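Local coordinates for protein acetaldehyde dehydrogenase (Acetylating) (Geobacillus thermoglucosidasius, PDB 5J78) that probably catalyses the NAD-dependent, reversible conversion of acetaldehyde and coenzyme A into acetyl-CoA, as an acetylating aldehyde dehydrogenase, at residues Val244-Glu250 against Glu276-Asp282; Lys265-Thr271 against Leu364-Leu368; Gly393-His399 against Ala415-Asn421. All blocks are in the same frame, centred on the assembly; numbering follows the deposited sequence.

Contact 1: residues Val244-Glu250 against Glu276-Asp282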
loop_
_atom_site.group_PDB
_atom_site.type_symbol
_atom_site.label_atom_id
_atom_site.label_comp_id
_atom_site.label_asym_id
_atom_site.label_seq_id
_atom_site.Cartn_x
_atom_site.Cartn_y
_atom_site.Cartn_z
ATOM N N VAL A 244 -2.848 18.051 29.683
ATOM C CA VAL A 244 -3.099 19.430 30.092
ATOM C C VAL A 244 -2.326 19.871 31.334
ATOM O O VAL A 244 -2.527 19.322 32.418
ATOM C CB VAL A 244 -4.577 19.642 30.364
ATOM C CG1 VAL A 244 -4.845 21.077 30.851
ATOM C CG2 VAL A 244 -5.389 19.320 29.114
ATOM N N PRO A 245 -1.448 20.879 31.174
ATOM C CA PRO A 245 -0.759 21.463 32.323
ATOM C C PRO A 245 -1.552 22.623 32.881
ATOM O O PRO A 245 -2.121 23.383 32.096
ATOM C CB PRO A 245 0.567 21.924 31.726
ATOM C CG PRO A 245 0.188 22.347 30.321
ATOM C CD PRO A 245 -0.894 21.377 29.894
ATOM N N VAL A 246 -1.596 22.754 34.206
ATOM C CA VAL A 246 -2.324 23.845 34.840
ATOM C C VAL A 246 -1.415 24.568 35.825
ATOM O O VAL A 246 -0.808 23.954 36.710
ATOM C CB VAL A 246 -3.606 23.346 35.552
ATOM C CG1 VAL A 246 -4.356 24.506 36.212
ATOM C CG2 VAL A 246 -4.504 22.672 34.566
ATOM N N TYR A 247 -1.328 25.883 35.643
ATOM C CA TYR A 247 -0.474 26.764 36.463
ATOM C C TYR A 247 -1.286 27.383 37.588
ATOM O O TYR A 247 -2.303 28.027 37.327
ATOM C CB TYR A 247 0.134 27.859 35.578
ATOM C CG TYR A 247 1.013 28.889 36.259
ATOM C CD1 TYR A 247 1.890 28.537 37.285
ATOM C CD2 TYR A 247 0.993 30.224 35.844
ATOM C CE1 TYR A 247 2.705 29.497 37.898
ATOM C CE2 TYR A 247 1.803 31.181 36.448
ATOM C CZ TYR A 247 2.659 30.809 37.471
ATOM O OH TYR A 247 3.462 31.758 38.063
ATOM N N ILE A 248 -0.861 27.176 38.837
ATOM C CA ILE A 248 -1.453 27.905 39.961
ATOM C C ILE A 248 -0.454 28.982 40.367
ATOM O O ILE A 248 0.599 28.699 40.930
ATOM C CB ILE A 248 -1.801 27.007 41.179
ATOM C CG1 ILE A 248 -2.639 25.801 40.745
ATOM C CG2 ILE A 248 -2.576 27.829 42.237
ATOM C CD1 ILE A 248 -2.919 24.777 41.858
ATOM N N HIS A 249 -0.799 30.218 40.038
ATOM C CA HIS A 249 0.036 31.379 40.330
ATOM C C HIS A 249 -0.205 31.832 41.776
ATOM O O HIS A 249 -1.296 31.625 42.315
ATOM C CB HIS A 249 -0.296 32.491 39.337
ATOM C CG HIS A 249 0.377 33.794 39.615
ATOM N ND1 HIS A 249 -0.316 34.903 40.055
ATOM C CD2 HIS A 249 1.667 34.182 39.480
ATOM C CE1 HIS A 249 0.525 35.910 40.203
ATOM N NE2 HIS A 249 1.731 35.503 39.851
ATOM N N GLU A 250 0.801 32.457 42.392
ATOM C CA GLU A 250 0.716 32.869 43.800
ATOM C C GLU A 250 -0.499 33.748 44.087
ATOM O O GLU A 250 -0.956 33.837 45.227
ATOM C CB GLU A 250 1.997 33.596 44.211
ATOM C CG GLU A 250 2.036 35.069 43.845
ATOM C CD GLU A 250 3.427 35.685 43.991
ATOM O OE1 GLU A 250 3.529 36.931 43.965
ATOM O OE2 GLU A 250 4.417 34.932 44.128
ATOM N N GLU A 276 -7.090 17.790 33.711
ATOM C CA GLU A 276 -5.768 18.182 34.195
ATOM C C GLU A 276 -4.855 16.963 34.281
ATOM O O GLU A 276 -5.326 15.882 34.607
ATOM C CB GLU A 276 -5.892 18.858 35.552
ATOM C CG GLU A 276 -6.684 20.139 35.525
ATOM C CD GLU A 276 -8.194 19.972 35.673
ATOM O OE1 GLU A 276 -8.731 18.856 35.492
ATOM O OE2 GLU A 276 -8.854 20.999 35.957
ATOM N N GLN A 277 -3.572 17.122 33.954
ATOM C CA GLN A 277 -2.590 16.034 34.086
ATOM C C GLN A 277 -1.384 16.404 34.958
ATOM O O GLN A 277 -0.744 15.530 35.553
ATOM C CB GLN A 277 -2.099 15.593 32.717
ATOM C CG GLN A 277 -3.208 15.093 31.820
ATOM C CD GLN A 277 -3.875 13.832 32.342
ATOM O OE1 GLN A 277 -3.301 13.100 33.151
ATOM N NE2 GLN A 277 -5.088 13.558 31.858
ATOM N N ALA A 278 -1.089 17.692 35.057
ATOM C CA ALA A 278 0.050 18.153 35.837
ATOM C C ALA A 278 -0.264 19.527 36.376
ATOM O O ALA A 278 -0.825 20.357 35.669
ATOM C CB ALA A 278 1.326 18.177 34.997
ATOM N N LEU A 279 0.052 19.749 37.647
ATOM C CA LEU A 279 -0.067 21.074 38.228
ATOM C C LEU A 279 1.319 21.679 38.302
ATOM O O LEU A 279 2.281 20.993 38.639
ATOM C CB LEU A 279 -0.698 21.038 39.615
ATOM C CG LEU A 279 -2.090 20.436 39.741
ATOM C CD1 LEU A 279 -2.531 20.569 41.199
ATOM C CD2 LEU A 279 -3.072 21.118 38.809
ATOM N N LEU A 280 1.406 22.960 37.967
ATOM C CA LEU A 280 2.637 23.737 38.086
ATOM C C LEU A 280 2.361 24.789 39.153
ATOM O O LEU A 280 1.441 25.594 38.990
ATOM C CB LEU A 280 3.019 24.380 36.748
ATOM C CG LEU A 280 2.715 23.555 35.496
ATOM C CD1 LEU A 280 3.024 24.398 34.279
ATOM C CD2 LEU A 280 3.504 22.252 35.454
ATOM N N VAL A 281 3.114 24.770 40.254
ATOM C CA VAL A 281 2.753 25.586 41.417
ATOM C C VAL A 281 3.890 26.495 41.883
ATOM O O VAL A 281 5.043 26.067 42.026
ATOM C CB VAL A 281 2.291 24.679 42.585
ATOM C CG1 VAL A 281 1.846 25.501 43.783
ATOM C CG2 VAL A 281 1.152 23.796 42.118
ATOM N N ASP A 282 3.546 27.765 42.093
ATOM C CA ASP A 282 4.509 28.755 42.564
ATOM C C ASP A 282 5.018 28.289 43.927
ATOM O O ASP A 282 4.232 27.894 44.779
ATOM C CB ASP A 282 3.874 30.155 42.669
ATOM C CG ASP A 282 4.012 30.982 41.397
ATOM O OD1 ASP A 282 4.788 30.602 40.491
ATOM O OD2 ASP A 282 3.344 32.035 41.328
HETATM O O HOH W 1 -5.277 15.743 29.496
HETATM O O HOH W 2 4.961 34.079 40.853
#
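The carboxylate of D282 closes the end of this strand pair by taking a different donor on each oxygen. The phenol hydroxyl of Y247 donates from OH to D282 OD1 (3.0 Å), on the syn side, and the backbone N of E250 reaches D282 OD2 (2.8 Å) on the anti side. Both donors sit somewhat out of the carboxylate plane. With CG anti to the backbone N (chi1 178°), Y247 points its hydroxyl at D282; ring and carboxylate planes stand 81° apart. The backbone N of H249 lies over the centre of the phenol ring. A water also donates to D282 OD2; it is only weakly held by E250 OE2, which has S284 OG as a firmer partner. The E250 carboxylate comes within 4.2 Å of that of D282 (OE2 to OD2), a closeness of like charges that the water and the donors probably ease.

Behind this end the two backbones zip together in parallel. V246 is tied by its N to A278 O (2.9 Å) and by its O to L280 N (2.7 Å), and I248 N continues to L280 O (2.8 Å). V246 CG2 rests on E276 CG at 3.5 Å, while the E276 carboxylate turns away to S264 and T424. P245, Y247, A278 and L280 line one face, on which helix 376-388 packs against P245, Y247 and L280; V246, L279, I248 and V281 form the other. Such a ladder between two central strands, with helices packed on the sheet, is characteristic of an alpha/beta domain with a parallel sheet, as in the aldehyde dehydrogenase family.

Contact 2: residues Lys265-Thr271 against Leu364-Leu368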
loop_
_atom_site.group_PDB
_atom_site.type_symbol
_atom_site.label_atom_id
_atom_site.label_comp_id
_atom_site.label_asym_id
_atom_site.label_seq_id
_atom_site.Cartn_x
_atom_site.Cartn_y
_atom_site.Cartn_z
ATOM N N LYS A 265 -10.664 16.988 37.506
ATOM C CA LYS A 265 -9.740 15.859 37.352
ATOM C C LYS A 265 -10.399 14.517 37.639
ATOM O O LYS A 265 -10.155 13.532 36.938
ATOM C CB LYS A 265 -8.522 16.048 38.263
ATOM C CG LYS A 265 -7.548 14.882 38.308
ATOM C CD LYS A 265 -7.099 14.461 36.922
ATOM C CE LYS A 265 -5.820 13.718 36.986
ATOM N NZ LYS A 265 -5.411 13.255 35.622
ATOM N N THR A 266 -11.244 14.477 38.665
ATOM C CA THR A 266 -11.847 13.217 39.072
ATOM C C THR A 266 -13.165 12.958 38.345
ATOM O O THR A 266 -13.794 11.929 38.551
ATOM C CB THR A 266 -12.074 13.176 40.607
ATOM O OG1 THR A 266 -13.043 14.164 40.992
ATOM C CG2 THR A 266 -10.753 13.432 41.335
ATOM N N PHE A 267 -13.580 13.885 37.487
ATOM C CA PHE A 267 -14.836 13.706 36.769
ATOM C C PHE A 267 -14.736 12.487 35.851
ATOM O O PHE A 267 -13.823 12.368 35.035
ATOM C CB PHE A 267 -15.198 14.962 35.974
ATOM C CG PHE A 267 -16.516 14.862 35.241
ATOM C CD1 PHE A 267 -17.711 15.159 35.886
ATOM C CD2 PHE A 267 -16.555 14.508 33.899
ATOM C CE1 PHE A 267 -18.939 15.085 35.212
ATOM C CE2 PHE A 267 -17.778 14.424 33.211
ATOM C CZ PHE A 267 -18.975 14.710 33.878
ATOM N N ASP A 268 -15.686 11.579 36.023
ATOM C CA ASP A 268 -15.669 10.275 35.375
ATOM C C ASP A 268 -14.343 9.544 35.563
ATOM O O ASP A 268 -13.882 8.829 34.668
ATOM C CB ASP A 268 -15.979 10.429 33.889
ATOM C CG ASP A 268 -16.554 9.162 33.288
ATOM O OD1 ASP A 268 -17.238 8.423 34.035
ATOM O OD2 ASP A 268 -16.342 8.909 32.079
ATOM N N TYR A 269 -13.744 9.712 36.739
ATOM C CA TYR A 269 -12.401 9.203 37.014
ATOM C C TYR A 269 -11.351 9.567 35.931
ATOM O O TYR A 269 -10.473 8.772 35.632
ATOM C CB TYR A 269 -12.449 7.677 37.208
ATOM C CG TYR A 269 -13.272 7.236 38.402
ATOM C CD1 TYR A 269 -13.352 8.023 39.551
ATOM C CD2 TYR A 269 -13.963 6.032 38.385
ATOM C CE1 TYR A 269 -14.095 7.633 40.625
ATOM C CE2 TYR A 269 -14.706 5.620 39.472
ATOM C CZ TYR A 269 -14.760 6.431 40.584
ATOM O OH TYR A 269 -15.502 6.048 41.650
ATOM N N GLY A 270 -11.432 10.775 35.376
ATOM C CA GLY A 270 -10.345 11.345 34.585
ATOM C C GLY A 270 -10.261 10.923 33.117
ATOM O O GLY A 270 -9.190 11.013 32.487
ATOM N N THR A 271 -11.393 10.495 32.563
ATOM C CA THR A 271 -11.455 9.974 31.195
ATOM C C THR A 271 -11.475 11.028 30.071
ATOM O O THR A 271 -11.317 10.676 28.912
ATOM C CB THR A 271 -12.707 9.115 30.999
ATOM O OG1 THR A 271 -13.862 9.868 31.390
ATOM C CG2 THR A 271 -12.607 7.818 31.811
ATOM N N LEU A 364 -5.161 9.853 31.905
ATOM C CA LEU A 364 -6.579 9.520 31.729
ATOM C C LEU A 364 -7.121 8.768 32.948
ATOM O O LEU A 364 -7.811 7.759 32.833
ATOM C CB LEU A 364 -6.790 8.694 30.455
ATOM C CG LEU A 364 -6.756 9.465 29.118
ATOM C CD1 LEU A 364 -6.853 8.510 27.935
ATOM C CD2 LEU A 364 -7.861 10.501 29.032
ATOM N N SER A 365 -6.786 9.274 34.125
ATOM C CA SER A 365 -7.177 8.633 35.378
ATOM C C SER A 365 -6.893 9.613 36.516
ATOM O O SER A 365 -6.252 10.655 36.299
ATOM C CB SER A 365 -6.426 7.311 35.579
ATOM O OG SER A 365 -5.030 7.542 35.669
ATOM N N PRO A 366 -7.377 9.308 37.724
ATOM C CA PRO A 366 -7.260 10.281 38.811
ATOM C C PRO A 366 -5.853 10.272 39.421
ATOM O O PRO A 366 -5.658 10.045 40.619
ATOM C CB PRO A 366 -8.335 9.829 39.807
ATOM C CG PRO A 366 -9.127 8.789 39.114
ATOM C CD PRO A 366 -8.240 8.182 38.101
ATOM N N ILE A 367 -4.876 10.519 38.554
ATOM C CA ILE A 367 -3.483 10.720 38.925
ATOM C C ILE A 367 -3.029 12.050 38.358
ATOM O O ILE A 367 -3.268 12.358 37.188
ATOM C CB ILE A 367 -2.561 9.610 38.395
ATOM C CG1 ILE A 367 -3.084 8.249 38.828
ATOM C CG2 ILE A 367 -1.135 9.842 38.875
ATOM C CD1 ILE A 367 -2.327 7.045 38.250
ATOM N N LEU A 368 -2.324 12.804 39.183
ATOM C CA LEU A 368 -1.929 14.157 38.878
ATOM C C LEU A 368 -0.459 14.329 39.233
ATOM O O LEU A 368 -0.058 13.983 40.344
ATOM C CB LEU A 368 -2.816 15.120 39.673
ATOM C CG LEU A 368 -2.967 16.560 39.232
ATOM C CD1 LEU A 368 -3.374 16.675 37.758
ATOM C CD2 LEU A 368 -3.998 17.231 40.117
HETATM O O HOH W 3 -7.218 12.463 33.463
#
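K265 reaches S365 by leaving the backbone with CG opposite its own N (chi1 174°) and then bending at chi2 (53°), after which the chain runs almost straight to the ammonium. NZ meets S365 O at 2.8 Å, nearly in line with the carbonyl bond. S365 O also accepts from I367 N at 2.6 Å, the bond that closes an inverse gamma turn centred on P366, so the lysine clamps this turn. A water adds a second link, accepting from K265 NZ and donating to G270 O (2.6 Å).

Alongside, the backbones come close where G270 faces S365, their CA atoms 4.2 Å apart. Y269 O receives a C-H contact from S365 CA at 3.3 Å, and P366 CG lies against Y269 CB at 4.0 Å. L364 sends CD2 to T271 O (3.5 Å). T271 OG1 in turn donates to D268 OD2 at 2.7 Å, which also makes salt bridges to K92 and K95.

The turn that follows helix 254-265, shortly before C273, a cysteine found as its sulfinic acid, is thereby fastened to the start of strand 367-373. Helix 89-107 packs on its F267 and T271, helix 328-335 lies on P366, and strand 276-282 offers E276 O to K265 NZ.

Contact 3: residues Gly393-His399 against Ala415-Asn421. With ACT (acetate ion), chain E.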
loop_
_atom_site.group_PDB
_atom_site.type_symbol
_atom_site.label_atom_id
_atom_site.label_comp_id
_atom_site.label_asym_id
_atom_site.label_seq_id
_atom_site.Cartn_x
_atom_site.Cartn_y
_atom_site.Cartn_z
ATOM N N GLY A 393 -1.786 21.660 20.977
ATOM C CA GLY A 393 -2.982 22.179 20.349
ATOM C C GLY A 393 -4.239 21.955 21.163
ATOM O O GLY A 393 -5.285 22.458 20.788
ATOM N N HIS A 394 -4.160 21.226 22.279
ATOM C CA HIS A 394 -5.400 20.831 22.956
ATOM C C HIS A 394 -5.859 21.874 23.972
ATOM O O HIS A 394 -6.567 22.818 23.596
ATOM C CB HIS A 394 -5.232 19.455 23.588
ATOM C CG HIS A 394 -6.527 18.764 23.847
ATOM N ND1 HIS A 394 -7.459 19.246 24.738
ATOM C CD2 HIS A 394 -7.065 17.647 23.304
ATOM C CE1 HIS A 394 -8.501 18.438 24.764
ATOM N NE2 HIS A 394 -8.291 17.460 23.900
ATOM N N THR A 395 -5.444 21.729 25.235
ATOM C CA THR A 395 -5.924 22.588 26.318
ATOM C C THR A 395 -4.835 22.883 27.338
ATOM O O THR A 395 -3.997 22.032 27.615
ATOM C CB THR A 395 -7.107 21.936 27.034
ATOM O OG1 THR A 395 -8.093 21.577 26.072
ATOM C CG2 THR A 395 -7.746 22.873 28.046
ATOM N N VAL A 396 -4.832 24.112 27.851
ATOM C CA VAL A 396 -4.067 24.459 29.049
ATOM C C VAL A 396 -4.961 25.179 30.055
ATOM O O VAL A 396 -6.055 25.650 29.713
ATOM C CB VAL A 396 -2.847 25.378 28.742
ATOM C CG1 VAL A 396 -1.804 24.652 27.915
ATOM C CG2 VAL A 396 -3.285 26.635 28.051
ATOM N N GLY A 397 -4.487 25.267 31.296
ATOM C CA GLY A 397 -5.173 26.017 32.331
ATOM C C GLY A 397 -4.254 26.909 33.152
ATOM O O GLY A 397 -3.040 26.678 33.247
ATOM N N ILE A 398 -4.847 27.939 33.744
ATOM C CA ILE A 398 -4.152 28.762 34.730
ATOM C C ILE A 398 -5.144 29.263 35.776
ATOM O O ILE A 398 -6.271 29.633 35.433
ATOM C CB ILE A 398 -3.426 29.975 34.070
ATOM C CG1 ILE A 398 -2.884 30.926 35.141
ATOM C CG2 ILE A 398 -4.372 30.730 33.120
ATOM C CD1 ILE A 398 -1.959 32.019 34.604
ATOM N N HIS A 399 -4.717 29.260 37.044
ATOM C CA HIS A 399 -5.484 29.867 38.137
ATOM C C HIS A 399 -4.752 31.072 38.696
ATOM O O HIS A 399 -3.617 30.955 39.160
ATOM C CB HIS A 399 -5.742 28.850 39.242
ATOM C CG HIS A 399 -6.656 27.750 38.819
ATOM N ND1 HIS A 399 -8.029 27.844 38.918
ATOM C CD2 HIS A 399 -6.399 26.552 38.252
ATOM C CE1 HIS A 399 -8.576 26.734 38.453
ATOM N NE2 HIS A 399 -7.607 25.936 38.039
ATOM N N ALA A 415 -2.414 25.933 22.430
ATOM C CA ALA A 415 -3.600 25.191 22.807
ATOM C C ALA A 415 -4.809 25.938 22.273
ATOM O O ALA A 415 -4.872 27.160 22.366
ATOM C CB ALA A 415 -3.680 25.025 24.363
ATOM N N GLY A 416 -5.767 25.214 21.703
ATOM C CA GLY A 416 -6.971 25.846 21.207
ATOM C C GLY A 416 -7.915 26.347 22.294
ATOM O O GLY A 416 -8.714 27.275 22.069
ATOM N N ARG A 417 -7.843 25.709 23.458
ATOM C CA ARG A 417 -8.638 26.085 24.630
ATOM C C ARG A 417 -7.690 26.493 25.751
ATOM O O ARG A 417 -6.966 25.655 26.254
ATOM C CB ARG A 417 -9.518 24.917 25.108
ATOM C CG ARG A 417 -10.741 24.589 24.213
ATOM C CD ARG A 417 -10.756 23.138 23.839
ATOM N NE ARG A 417 -9.536 22.824 23.104
ATOM C CZ ARG A 417 -9.430 22.816 21.778
ATOM N NH1 ARG A 417 -10.493 23.026 20.994
ATOM N NH2 ARG A 417 -8.258 22.555 21.229
ATOM N N ILE A 418 -7.713 27.768 26.138
ATOM C CA ILE A 418 -6.822 28.299 27.161
ATOM C C ILE A 418 -7.721 28.737 28.325
ATOM O O ILE A 418 -8.336 29.805 28.305
ATOM C CB ILE A 418 -5.947 29.445 26.621
ATOM C CG1 ILE A 418 -5.033 28.928 25.496
ATOM C CG2 ILE A 418 -5.047 30.011 27.723
ATOM C CD1 ILE A 418 -4.313 30.019 24.691
ATOM N N VAL A 419 -7.833 27.854 29.314
ATOM C CA VAL A 419 -8.890 27.964 30.329
ATOM C C VAL A 419 -8.386 28.744 31.547
ATOM O O VAL A 419 -7.364 28.396 32.123
ATOM C CB VAL A 419 -9.392 26.552 30.774
ATOM C CG1 VAL A 419 -10.465 26.651 31.839
ATOM C CG2 VAL A 419 -9.941 25.781 29.577
ATOM N N VAL A 420 -9.105 29.797 31.924
ATOM C CA VAL A 420 -8.728 30.625 33.068
ATOM C C VAL A 420 -9.743 30.461 34.204
ATOM O O VAL A 420 -10.959 30.664 34.026
ATOM C CB VAL A 420 -8.629 32.130 32.687
ATOM C CG1 VAL A 420 -8.109 32.950 33.864
ATOM C CG2 VAL A 420 -7.707 32.303 31.489
ATOM N N ASN A 421 -9.222 30.090 35.366
ATOM C CA ASN A 421 -10.024 29.997 36.591
ATOM C C ASN A 421 -11.263 29.146 36.402
ATOM O O ASN A 421 -12.387 29.583 36.673
ATOM C CB ASN A 421 -10.416 31.395 37.077
ATOM C CG ASN A 421 -9.214 32.193 37.588
ATOM O OD1 ASN A 421 -8.201 31.620 37.988
ATOM N ND2 ASN A 421 -9.326 33.520 37.572
HETATM C C ACT E . -12.192 16.191 24.856
HETATM O O ACT E . -11.356 16.180 23.934
HETATM O OXT ACT E . -11.780 16.641 25.954
HETATM C CH3 ACT E . -13.593 15.698 24.645
HETATM O O HOH W 4 -9.238 29.997 40.475
#
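Strands 395-399 and 417-420 run parallel, their axes 4.7 Å apart and inclined by 18°, with V396 bonded to R417 O and V419 N, and I398 to V419 O and N421 N. Where the chain turns at H394, R417 curls back. Bends at chi2 (127°) and chi3 (-60°) bring its guanidinium side-on to H394 O, which accepts from R417 NE (3.0 Å), NH2 (2.9 Å) and backbone N. Three donors thus hold one buried carbonyl. NE approaches from above the carbonyl plane, while the oxygen lies close to the guanidinium plane. NH2 also serves G442 O, and NH1 bonds to N454, which probably fixes the rotation of the guanidinium.

The H394 ring shares a hydrogen bond with T395 OG1 through ND1 (2.8 Å); NE2 gives a weak hydrogen bond to an acetate, probably from the crystallisation liquor. On one face V396 and I418 lie side by side, CG2 to CG2 at 3.8 Å. I398 CG2 and V420 CG2 repeat this at 4.0 Å. At the far end a water bonded to H399 ND1 gives a weak bond to N421 OD1, and N421 ND2 bonds to A400 O.

Helix 403-410 connects the strands and packs on I398, I418 and V420, making a beta-alpha-beta unit. Strand 417-420 also pairs in parallel with a strand of the second subunit, whose V466 and F468 pack on I418 and V420: a sheet continued across a subunit interface.

How the contacts relate
All three contacts reach one parallel sheet of seven strands, contact 2 only through strand 367-373; in it 367-373, 276-282, 244-248, 395-399 and 415-420 lie next to one another in that order. Contacts 1 and 3 are adjacent strand pairs, their centres about 11 Å apart, joined where Y247 O meets H399 N at 2.7 Å. Contact 2 lies about 15 Å from contact 1, centre to centre, and about 17 Å from contact 3; L368 CD1 packs on Q277 C of contact 1 at 3.4 Å. Along the chain the segments of contacts 1 and 2 alternate, while contact 3 follows both. The sheet thus spans from the turn near C273 to the strand that pairs with a neighbouring subunit.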